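Local coordinates for flagellar protein FlgA (Thermotoga maritima, PDB 3FRN) that probably acts as a periplasmic chaperone in assembly of the P ring of the flagellar basal body, at residues Lys85-Lys90 / Met137-Glu142; Arg168-Phe171 / Glu176-Phe179. All coordinates share one frame; numbering follows the deposited sequence.

Interaction 1 (Lys85-Lys90 / Met137-Glu142); sequences KKAEAK and MLLRKE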
# COMPACT_ATOMS: atom_id res chain seq x y z
N LYS A 85 -10.25 8.46 8.51
CA LYS A 85 -9.81 9.60 9.32
C LYS A 85 -8.66 9.25 10.27
O LYS A 85 -7.70 9.99 10.37
CB LYS A 85 -10.97 10.21 10.10
CG LYS A 85 -12.04 10.85 9.22
CD LYS A 85 -13.26 11.28 10.03
CE LYS A 85 -14.51 11.39 9.16
NZ LYS A 85 -15.17 10.07 8.89
N LYS A 86 -8.76 8.11 10.95
CA LYS A 86 -7.72 7.72 11.91
C LYS A 86 -6.50 7.10 11.24
O LYS A 86 -5.38 7.24 11.74
CB LYS A 86 -8.27 6.78 12.98
CG LYS A 86 -9.22 7.45 13.97
CD LYS A 86 -8.51 8.50 14.81
CE LYS A 86 -9.50 9.34 15.59
NZ LYS A 86 -8.82 10.45 16.33
N ALA A 87 -6.70 6.41 10.12
CA ALA A 87 -5.60 5.75 9.41
C ALA A 87 -4.78 6.71 8.55
O ALA A 87 -3.58 6.51 8.40
CB ALA A 87 -6.12 4.59 8.57
N GLU A 88 -5.45 7.73 8.00
CA GLU A 88 -4.91 8.70 7.03
C GLU A 88 -5.21 8.30 5.57
O GLU A 88 -5.02 9.10 4.65
CB GLU A 88 -3.42 9.02 7.25
CG GLU A 88 -2.42 8.32 6.31
CD GLU A 88 -1.01 8.23 6.90
OE1 GLU A 88 -0.08 8.84 6.33
OE2 GLU A 88 -0.84 7.55 7.93
N ALA A 89 -5.70 7.08 5.39
CA ALA A 89 -5.82 6.48 4.07
C ALA A 89 -7.18 6.65 3.39
O ALA A 89 -8.18 6.96 4.05
CB ALA A 89 -5.46 5.00 4.15
N LYS A 90 -7.20 6.45 2.07
CA LYS A 90 -8.44 6.40 1.28
C LYS A 90 -8.35 5.24 0.27
O LYS A 90 -7.27 4.69 0.06
CB LYS A 90 -8.70 7.75 0.58
CG LYS A 90 -8.19 7.88 -0.86
CD LYS A 90 -6.67 8.04 -0.96
CE LYS A 90 -6.21 7.88 -2.40
NZ LYS A 90 -4.74 7.73 -2.50
N MET A 137 -9.59 -4.76 12.48
CA MET A 137 -9.68 -4.73 11.03
C MET A 137 -8.30 -4.57 10.37
O MET A 137 -7.54 -3.66 10.71
CB MET A 137 -10.69 -3.66 10.57
CG MET A 137 -12.17 -3.97 11.02
SD MET A 137 -13.49 -3.00 10.24
CE MET A 137 -13.63 -3.77 8.65
N LEU A 138 -7.98 -5.49 9.47
CA LEU A 138 -6.75 -5.43 8.69
C LEU A 138 -7.00 -4.62 7.43
O LEU A 138 -7.94 -4.89 6.67
CB LEU A 138 -6.26 -6.84 8.35
CG LEU A 138 -4.96 -7.07 7.55
CD1 LEU A 138 -3.70 -6.79 8.36
CD2 LEU A 138 -4.95 -8.49 7.06
N LEU A 139 -6.14 -3.63 7.21
CA LEU A 139 -6.25 -2.74 6.08
C LEU A 139 -5.36 -3.20 4.93
O LEU A 139 -4.19 -3.53 5.13
CB LEU A 139 -5.88 -1.31 6.49
CG LEU A 139 -6.97 -0.35 6.97
CD1 LEU A 139 -7.66 -0.85 8.24
CD2 LEU A 139 -6.39 1.03 7.18
N ARG A 140 -5.92 -3.21 3.72
CA ARG A 140 -5.20 -3.58 2.51
C ARG A 140 -5.45 -2.57 1.40
O ARG A 140 -6.58 -2.13 1.21
CB ARG A 140 -5.67 -4.94 1.99
CG ARG A 140 -5.11 -6.14 2.73
CD ARG A 140 -5.60 -7.43 2.09
NE ARG A 140 -4.99 -8.62 2.68
CZ ARG A 140 -5.40 -9.87 2.46
NH1 ARG A 140 -6.43 -10.11 1.66
NH2 ARG A 140 -4.77 -10.88 3.04
N LYS A 141 -4.40 -2.22 0.68
CA LYS A 141 -4.53 -1.47 -0.56
C LYS A 141 -3.73 -2.21 -1.63
O LYS A 141 -2.51 -2.07 -1.73
CB LYS A 141 -4.05 -0.03 -0.41
CG LYS A 141 -4.45 0.87 -1.57
CD LYS A 141 -4.07 2.31 -1.28
CE LYS A 141 -4.90 3.27 -2.10
NZ LYS A 141 -4.84 4.65 -1.55
N GLU A 142 -4.44 -3.02 -2.41
CA GLU A 142 -3.82 -3.86 -3.42
C GLU A 142 -3.87 -3.14 -4.75
O GLU A 142 -4.93 -2.73 -5.20
CB GLU A 142 -4.56 -5.21 -3.50
CG GLU A 142 -3.69 -6.38 -3.96
CD GLU A 142 -2.81 -6.95 -2.85
OE1 GLU A 142 -1.90 -7.75 -3.18
OE2 GLU A 142 -3.03 -6.61 -1.66
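In the HotDog-like domain A87, in the last turn of helix 74-87, packs against L139 of strand 132-148, part of an antiparallel sheet. The methyl CB of A87 lies 3.8 Å from CD2 of L139, one branch of the leucine, in a small apolar contact between helix and sheet. F122 of the neighbouring strand touches both side chains, which extends the apolar surface beyond this pair. The helix ends directly afterwards: E88 has a positive phi of 95°, and the chain turns away into the link towards strand 93-101.

That link carries K90 to within 9.0 Å of K141, measured CA to CA, and the second half of the contact is polar. K141 has its CG anti to the backbone N (chi1 -167°) and an extended chain beyond, which spans the gap to the opposite backbone. Its NZ donates to the carbonyl O of K90 at 2.9 Å, tilted 34° from the carbonyl plane. The K90 side chain, although its CB starts away from the strand, bends at chi2 and crosses that of K141 at a slant. Two probably charged amines so close should partly offset the gain from the hydrogen bond and may lower the proton affinity of one of them; K90 NZ stands 3.2 Å from K141 NZ.

Interaction 2 (Arg168-Phe171 / Glu176-Phe179); sequences RNVF and EPFF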
# COMPACT_ATOMS: atom_id res chain seq x y z
N ARG A 168 0.49 -5.68 -5.95
CA ARG A 168 1.09 -5.74 -4.61
C ARG A 168 0.25 -4.99 -3.57
O ARG A 168 -0.52 -4.10 -3.91
CB ARG A 168 2.50 -5.13 -4.63
CG ARG A 168 3.60 -5.96 -5.29
CD ARG A 168 4.15 -7.05 -4.37
NE ARG A 168 5.59 -7.27 -4.59
CZ ARG A 168 6.11 -7.97 -5.59
NH1 ARG A 168 7.42 -8.10 -5.71
NH2 ARG A 168 5.31 -8.55 -6.49
N ASN A 169 0.43 -5.35 -2.30
CA ASN A 169 -0.15 -4.59 -1.19
C ASN A 169 0.70 -3.37 -0.90
O ASN A 169 1.81 -3.48 -0.36
CB ASN A 169 -0.30 -5.47 0.06
CG ASN A 169 -1.07 -4.77 1.20
OD1 ASN A 169 -1.53 -3.63 1.08
ND2 ASN A 169 -1.21 -5.48 2.31
N VAL A 170 0.16 -2.20 -1.24
CA VAL A 170 0.83 -0.92 -1.06
C VAL A 170 1.08 -0.62 0.41
O VAL A 170 1.99 0.13 0.75
CB VAL A 170 0.02 0.23 -1.74
CG1 VAL A 170 0.68 1.60 -1.54
CG2 VAL A 170 -0.17 -0.07 -3.23
N PHE A 171 0.30 -1.23 1.30
CA PHE A 171 0.48 -1.00 2.74
C PHE A 171 1.58 -1.87 3.34
O PHE A 171 1.86 -1.78 4.54
CB PHE A 171 -0.84 -1.22 3.49
CG PHE A 171 -1.88 -0.16 3.24
CD1 PHE A 171 -1.54 1.05 2.64
CD2 PHE A 171 -3.19 -0.36 3.64
CE1 PHE A 171 -2.50 2.02 2.41
CE2 PHE A 171 -4.15 0.60 3.43
CZ PHE A 171 -3.81 1.79 2.82
N GLU A 176 7.21 5.02 -1.32
CA GLU A 176 6.10 5.27 -2.24
C GLU A 176 6.36 4.57 -3.58
O GLU A 176 7.32 4.89 -4.28
CB GLU A 176 5.94 6.79 -2.43
CG GLU A 176 4.78 7.23 -3.31
CD GLU A 176 4.84 8.72 -3.65
OE1 GLU A 176 5.93 9.21 -4.04
OE2 GLU A 176 3.80 9.41 -3.53
N PRO A 177 5.49 3.62 -3.96
CA PRO A 177 5.68 2.90 -5.22
C PRO A 177 5.22 3.69 -6.45
O PRO A 177 4.68 4.79 -6.32
CB PRO A 177 4.82 1.66 -5.03
CG PRO A 177 3.72 2.10 -4.11
CD PRO A 177 4.30 3.17 -3.22
N PHE A 178 5.43 3.11 -7.63
CA PHE A 178 4.95 3.69 -8.89
C PHE A 178 3.84 2.82 -9.48
O PHE A 178 3.88 1.60 -9.37
CB PHE A 178 6.09 3.82 -9.90
CG PHE A 178 7.19 4.73 -9.46
CD1 PHE A 178 7.08 6.10 -9.63
CD2 PHE A 178 8.34 4.21 -8.88
CE1 PHE A 178 8.10 6.94 -9.21
CE2 PHE A 178 9.36 5.05 -8.46
CZ PHE A 178 9.25 6.41 -8.63
N PHE A 179 2.86 3.45 -10.11
CA PHE A 179 1.67 2.73 -10.56
C PHE A 179 1.60 2.66 -12.08
O PHE A 179 0.62 2.19 -12.65
CB PHE A 179 0.41 3.37 -9.96
CG PHE A 179 0.48 3.55 -8.47
CD1 PHE A 179 0.27 2.48 -7.61
CD2 PHE A 179 0.79 4.79 -7.92
CE1 PHE A 179 0.35 2.64 -6.24
CE2 PHE A 179 0.88 4.95 -6.55
CZ PHE A 179 0.66 3.87 -5.71
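The F179 ring meets V170 at its edge: CG2 of V170 lies near the ring plane, 4.1 Å from CE1, and segment 168-171 places nothing over either face. To one side of that plane, beyond the CE1-CZ rim, sits the pyrrolidine of P177, whose CG is 3.9 Å from CZ of F179. The same proline CG receives the other valine branch, with CG1 of V170 at 4.0 Å. The valine therefore divides its methyls between the two rings, and its side chain crosses each at about a right angle. With chi1 at 178°, CG1 is anti to the backbone N and faces P177, while CG2 is left to face F179.

Another flat group, the N169 amide, braces the backbone next to V170 within segment 168-171. Its OD1 accepts from N of F171 at 3.0 Å (N-H...O angle 153°), closing an Asx turn as strand 163-169 gives way to a short 3-10 segment. The donor stands above the amide carbonyl plane, 58° out of it, so the bond does not use a lone-pair direction. ND2 of the same amide bonds E172.

The V170 contact joins the end of a SAF-domain strand to the loop before helix 181-184. No hydrogen bond crosses between the segments, and only 94 Å² is buried, which implies a modest contact held by dispersion and partial apolar burial, without directional bonds.

How the interactions relate
Interactions 1 and 2 have centres about 13 Å apart and follow in series along the chain, the first closing before the second opens. One belongs to the HotDog-like region and the other to the SAF region, yet they share a sheet, because strand 132-148 runs from one region into the other and pairs antiparallel with strand 163-169. At the meeting point V170 N lies 2.7 Å from K141 O, and N169 OD1 lies 3.2 Å from K141 N, both probable hydrogen bonds. F171 adds apolar contact, touching A89, L139 and K141. The paired strands and the F171 contacts thus join the HotDog-like and SAF regions directly.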